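Local coordinates for protein Agap007691-pb (PDB 5C98) that is of unknown function but belongs to the serpin family and may act as an inhibitor of serine proteases, at residues E285-K290 with F321-Y326. Residues are numbered along the deposited sequence; the frame is centred on the assembly and turned at random.
Sequences EKTDPK and FIQHCY
T287 and Q323 face each other as an antiparallel hydrogen-bonded pair: T287 N donates to Q323 O at 2.8 Å, nearly straight at 171°, and Q323 N returns a bond to T287 O from above that carbonyl's plane. E285 and C325 form a second such pair. A water bridges T287 OG1 and Q323 OE1 at 2.8 Å each; OE1 also accepts from S42 N, and Q323 NE2 bonds S173 OG. Where strand 270-287 ends, a second water accepts from F321 N at 2.8 Å and donates to D288 OD1, and the same OD1 caps helix 289-295 through a weak bond from K290 N.

K286 CB lies over the H324 ring, 3.9 Å from its centroid, while H324 ND1 is hydrogen-bonded to F154 O; K286 CG, anti to the backbone N (chi1 179°), rests on I322 CG2 at 3.7 Å. On the T287 and Q323 side, P289 CG sits over the centre of the F321 ring, 4.0 Å from the centroid, and both residues touch V46 of helix 43-51. Strand 320-328 bonds strand 169-177 along its other edge, as expected within serpin sheet A. The contact thus illustrates the passage from strand into helix: the ladder stops at T287, since P289 has no N-H for F321 O, and its ring packs on F321 instead, while water takes F321 N and the cap K290 N.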
ATOM      1  N   GLU A 285      -3.684   3.888   7.380  1.00 16.55           N
ATOM      2  CA  GLU A 285      -4.454   4.797   6.543  1.00 18.42           C
ATOM      3  C   GLU A 285      -5.361   4.035   5.596  1.00 16.55           C
ATOM      4  O   GLU A 285      -4.914   3.124   4.886  1.00 16.44           O
ATOM      5  CB  GLU A 285      -3.536   5.727   5.736  1.00 20.40           C
ATOM      6  CG  GLU A 285      -2.774   6.783   6.573  1.00 22.48           C
ATOM      7  CD  GLU A 285      -3.648   7.835   7.220  1.00 25.97           C
ATOM      8  OE1 GLU A 285      -4.772   8.106   6.735  1.00 30.05           O
ATOM      9  OE2 GLU A 285      -3.198   8.408   8.256  1.00 28.87           O
ATOM     10  N   LYS A 286      -6.631   4.423   5.596  1.00 17.51           N
ATOM     11  CA  LYS A 286      -7.642   3.922   4.683  1.00 18.01           C
ATOM     12  C   LYS A 286      -7.677   4.835   3.464  1.00 18.05           C
ATOM     13  O   LYS A 286      -7.728   6.066   3.609  1.00 21.00           O
ATOM     14  CB  LYS A 286      -8.997   3.941   5.382  1.00 21.95           C
ATOM     15  CG  LYS A 286     -10.166   3.455   4.537  1.00 20.48           C
ATOM     16  CD  LYS A 286     -11.449   3.320   5.353  1.00 26.95           C
ATOM     17  CE  LYS A 286     -12.000   4.655   5.781  1.00 33.16           C
ATOM     18  NZ  LYS A 286     -13.014   4.471   6.850  1.00 36.60           N
ATOM     19  N   THR A 287      -7.642   4.241   2.274  1.00 16.69           N
ATOM     20  CA  THR A 287      -7.668   4.974   1.022  1.00 18.72           C
ATOM     21  C   THR A 287      -8.682   4.336   0.092  1.00 19.37           C
ATOM     22  O   THR A 287      -9.220   3.260   0.364  1.00 18.92           O
ATOM     23  CB  THR A 287      -6.287   4.998   0.366  1.00 17.31           C
ATOM     24  OG1 THR A 287      -5.840   3.657   0.121  1.00 17.87           O
ATOM     25  CG2 THR A 287      -5.288   5.707   1.266  1.00 18.30           C
ATOM     26  N   ASP A 288      -8.887   4.964  -1.066  1.00 18.40           N
ATOM     27  CA  ASP A 288      -9.964   4.613  -1.986  1.00 18.34           C
ATOM     28  C   ASP A 288      -9.367   4.411  -3.369  1.00 19.81           C
ATOM     29  O   ASP A 288      -9.343   5.337  -4.184  1.00 17.93           O
ATOM     30  CB  ASP A 288     -11.017   5.721  -1.996  1.00 22.10           C
ATOM     31  CG  ASP A 288     -12.282   5.329  -2.727  1.00 25.96           C
ATOM     32  OD1 ASP A 288     -12.284   4.294  -3.406  1.00 21.20           O
ATOM     33  OD2 ASP A 288     -13.299   6.068  -2.628  1.00 32.39           O
ATOM     34  N   PRO A 289      -8.885   3.209  -3.672  1.00 16.70           N
ATOM     35  CA  PRO A 289      -8.438   2.914  -5.042  1.00 16.86           C
ATOM     36  C   PRO A 289      -9.434   3.267  -6.119  1.00 17.55           C
ATOM     37  O   PRO A 289      -9.029   3.562  -7.255  1.00 18.10           O
ATOM     38  CB  PRO A 289      -8.160   1.404  -4.990  1.00 15.49           C
ATOM     39  CG  PRO A 289      -7.821   1.134  -3.581  1.00 15.60           C
ATOM     40  CD  PRO A 289      -8.519   2.144  -2.727  1.00 16.37           C
ATOM     41  N   LYS A 290     -10.731   3.163  -5.858  1.00 18.48           N
ATOM     42  CA  LYS A 290     -11.687   3.535  -6.897  1.00 18.28           C
ATOM     43  C   LYS A 290     -11.491   4.988  -7.317  1.00 20.53           C
ATOM     44  O   LYS A 290     -11.458   5.306  -8.514  1.00 22.45           O
ATOM     45  CB  LYS A 290     -13.112   3.289  -6.404  1.00 19.84           C
ATOM     46  CG  LYS A 290     -14.152   3.992  -7.247  1.00 23.84           C
ATOM     47  CD  LYS A 290     -15.549   3.550  -6.890  1.00 23.25           C
ATOM     48  CE  LYS A 290     -16.549   4.437  -7.567  1.00 24.31           C
ATOM     49  NZ  LYS A 290     -17.942   4.103  -7.142  1.00 31.04           N
ATOM     50  N   PHE A 321     -13.885  -0.181  -3.947  1.00 17.12           N
ATOM     51  CA  PHE A 321     -12.597  -0.829  -3.671  1.00 16.17           C
ATOM     52  C   PHE A 321     -11.900   0.055  -2.654  1.00 18.18           C
ATOM     53  O   PHE A 321     -11.527   1.183  -2.983  1.00 17.21           O
ATOM     54  CB  PHE A 321     -11.776  -0.968  -4.958  1.00 17.73           C
ATOM     55  CG  PHE A 321     -10.469  -1.721  -4.796  1.00 16.07           C
ATOM     56  CD1 PHE A 321     -10.153  -2.377  -3.612  1.00 17.51           C
ATOM     57  CD2 PHE A 321      -9.556  -1.767  -5.836  1.00 18.02           C
ATOM     58  CE1 PHE A 321      -8.935  -3.079  -3.469  1.00 19.72           C
ATOM     59  CE2 PHE A 321      -8.349  -2.450  -5.680  1.00 17.14           C
ATOM     60  CZ  PHE A 321      -8.054  -3.097  -4.508  1.00 18.73           C
ATOM     61  N   ILE A 322     -11.755  -0.434  -1.426  1.00 16.21           N
ATOM     62  CA  ILE A 322     -11.092   0.264  -0.335  1.00 16.61           C
ATOM     63  C   ILE A 322      -9.833  -0.497   0.047  1.00 15.93           C
ATOM     64  O   ILE A 322      -9.850  -1.729   0.144  1.00 16.96           O
ATOM     65  CB  ILE A 322     -12.024   0.394   0.889  1.00 19.75           C
ATOM     66  CG1 ILE A 322     -13.269   1.224   0.541  1.00 23.88           C
ATOM     67  CG2 ILE A 322     -11.286   1.003   2.064  1.00 18.58           C
ATOM     68  CD1 ILE A 322     -13.002   2.639   0.110  1.00 27.09           C
ATOM     69  N   GLN A 323      -8.768   0.246   0.307  1.00 13.59           N
ATOM     70  CA  GLN A 323      -7.517  -0.297   0.817  1.00 14.99           C
ATOM     71  C   GLN A 323      -7.203   0.299   2.179  1.00 14.54           C
ATOM     72  O   GLN A 323      -7.505   1.460   2.454  1.00 15.29           O
ATOM     73  CB  GLN A 323      -6.350  -0.021  -0.123  1.00 15.10           C
ATOM     74  CG  GLN A 323      -5.038  -0.621   0.301  1.00 15.51           C
ATOM     75  CD  GLN A 323      -3.978  -0.538  -0.780  1.00 14.56           C
ATOM     76  OE1 GLN A 323      -3.437   0.530  -1.075  1.00 15.34           O
ATOM     77  NE2 GLN A 323      -3.675  -1.674  -1.387  1.00 13.96           N
ATOM     78  N   HIS A 324      -6.582  -0.499   3.050  1.00 14.78           N
ATOM     79  CA  HIS A 324      -6.118  -0.033   4.349  1.00 15.62           C
ATOM     80  C   HIS A 324      -4.738  -0.607   4.580  1.00 15.56           C
ATOM     81  O   HIS A 324      -4.531  -1.819   4.444  1.00 16.60           O
ATOM     82  CB  HIS A 324      -7.085  -0.481   5.453  1.00 15.67           C
ATOM     83  CG  HIS A 324      -7.177   0.455   6.614  1.00 17.24           C
ATOM     84  ND1 HIS A 324      -8.380   0.768   7.218  1.00 20.23           N
ATOM     85  CD2 HIS A 324      -6.228   1.115   7.317  1.00 17.54           C
ATOM     86  CE1 HIS A 324      -8.164   1.583   8.231  1.00 19.21           C
ATOM     87  NE2 HIS A 324      -6.865   1.815   8.316  1.00 20.67           N
ATOM     88  N   CYS A 325      -3.778   0.269   4.849  1.00 14.93           N
ATOM     89  CA  CYS A 325      -2.393  -0.127   4.981  1.00 15.29           C
ATOM     90  C   CYS A 325      -1.864   0.252   6.348  1.00 15.67           C
ATOM     91  O   CYS A 325      -2.313   1.224   6.959  1.00 16.39           O
ATOM     92  CB  CYS A 325      -1.532   0.555   3.939  1.00 14.44           C
ATOM     93  SG  CYS A 325      -1.810  -0.081   2.245  1.00 17.96           S
ATOM     94  N   TYR A 326      -0.874  -0.503   6.799  1.00 15.68           N
ATOM     95  CA  TYR A 326      -0.247  -0.301   8.091  1.00 15.49           C
ATOM     96  C   TYR A 326       1.260  -0.477   7.980  1.00 16.25           C
ATOM     97  O   TYR A 326       1.737  -1.378   7.282  1.00 15.99           O
ATOM     98  CB  TYR A 326      -0.772  -1.337   9.081  1.00 16.82           C
ATOM     99  CG  TYR A 326      -0.073  -1.345  10.443  1.00 18.40           C
ATOM    100  CD1 TYR A 326      -0.408  -0.427  11.421  1.00 23.37           C
ATOM    101  CD2 TYR A 326       0.928  -2.263  10.720  1.00 24.34           C
ATOM    102  CE1 TYR A 326       0.250  -0.420  12.684  1.00 22.46           C
ATOM    103  CE2 TYR A 326       1.590  -2.269  11.962  1.00 23.04           C
ATOM    104  CZ  TYR A 326       1.229  -1.367  12.936  1.00 24.88           C
ATOM    105  OH  TYR A 326       1.865  -1.373  14.183  1.00 26.63           O
TER
HETATM  106  O   HOH W   1      -4.822   2.693  -2.250  1.00 19.04           O
HETATM  107  O   HOH W   2     -14.561   2.485  -3.245  1.00 20.71           O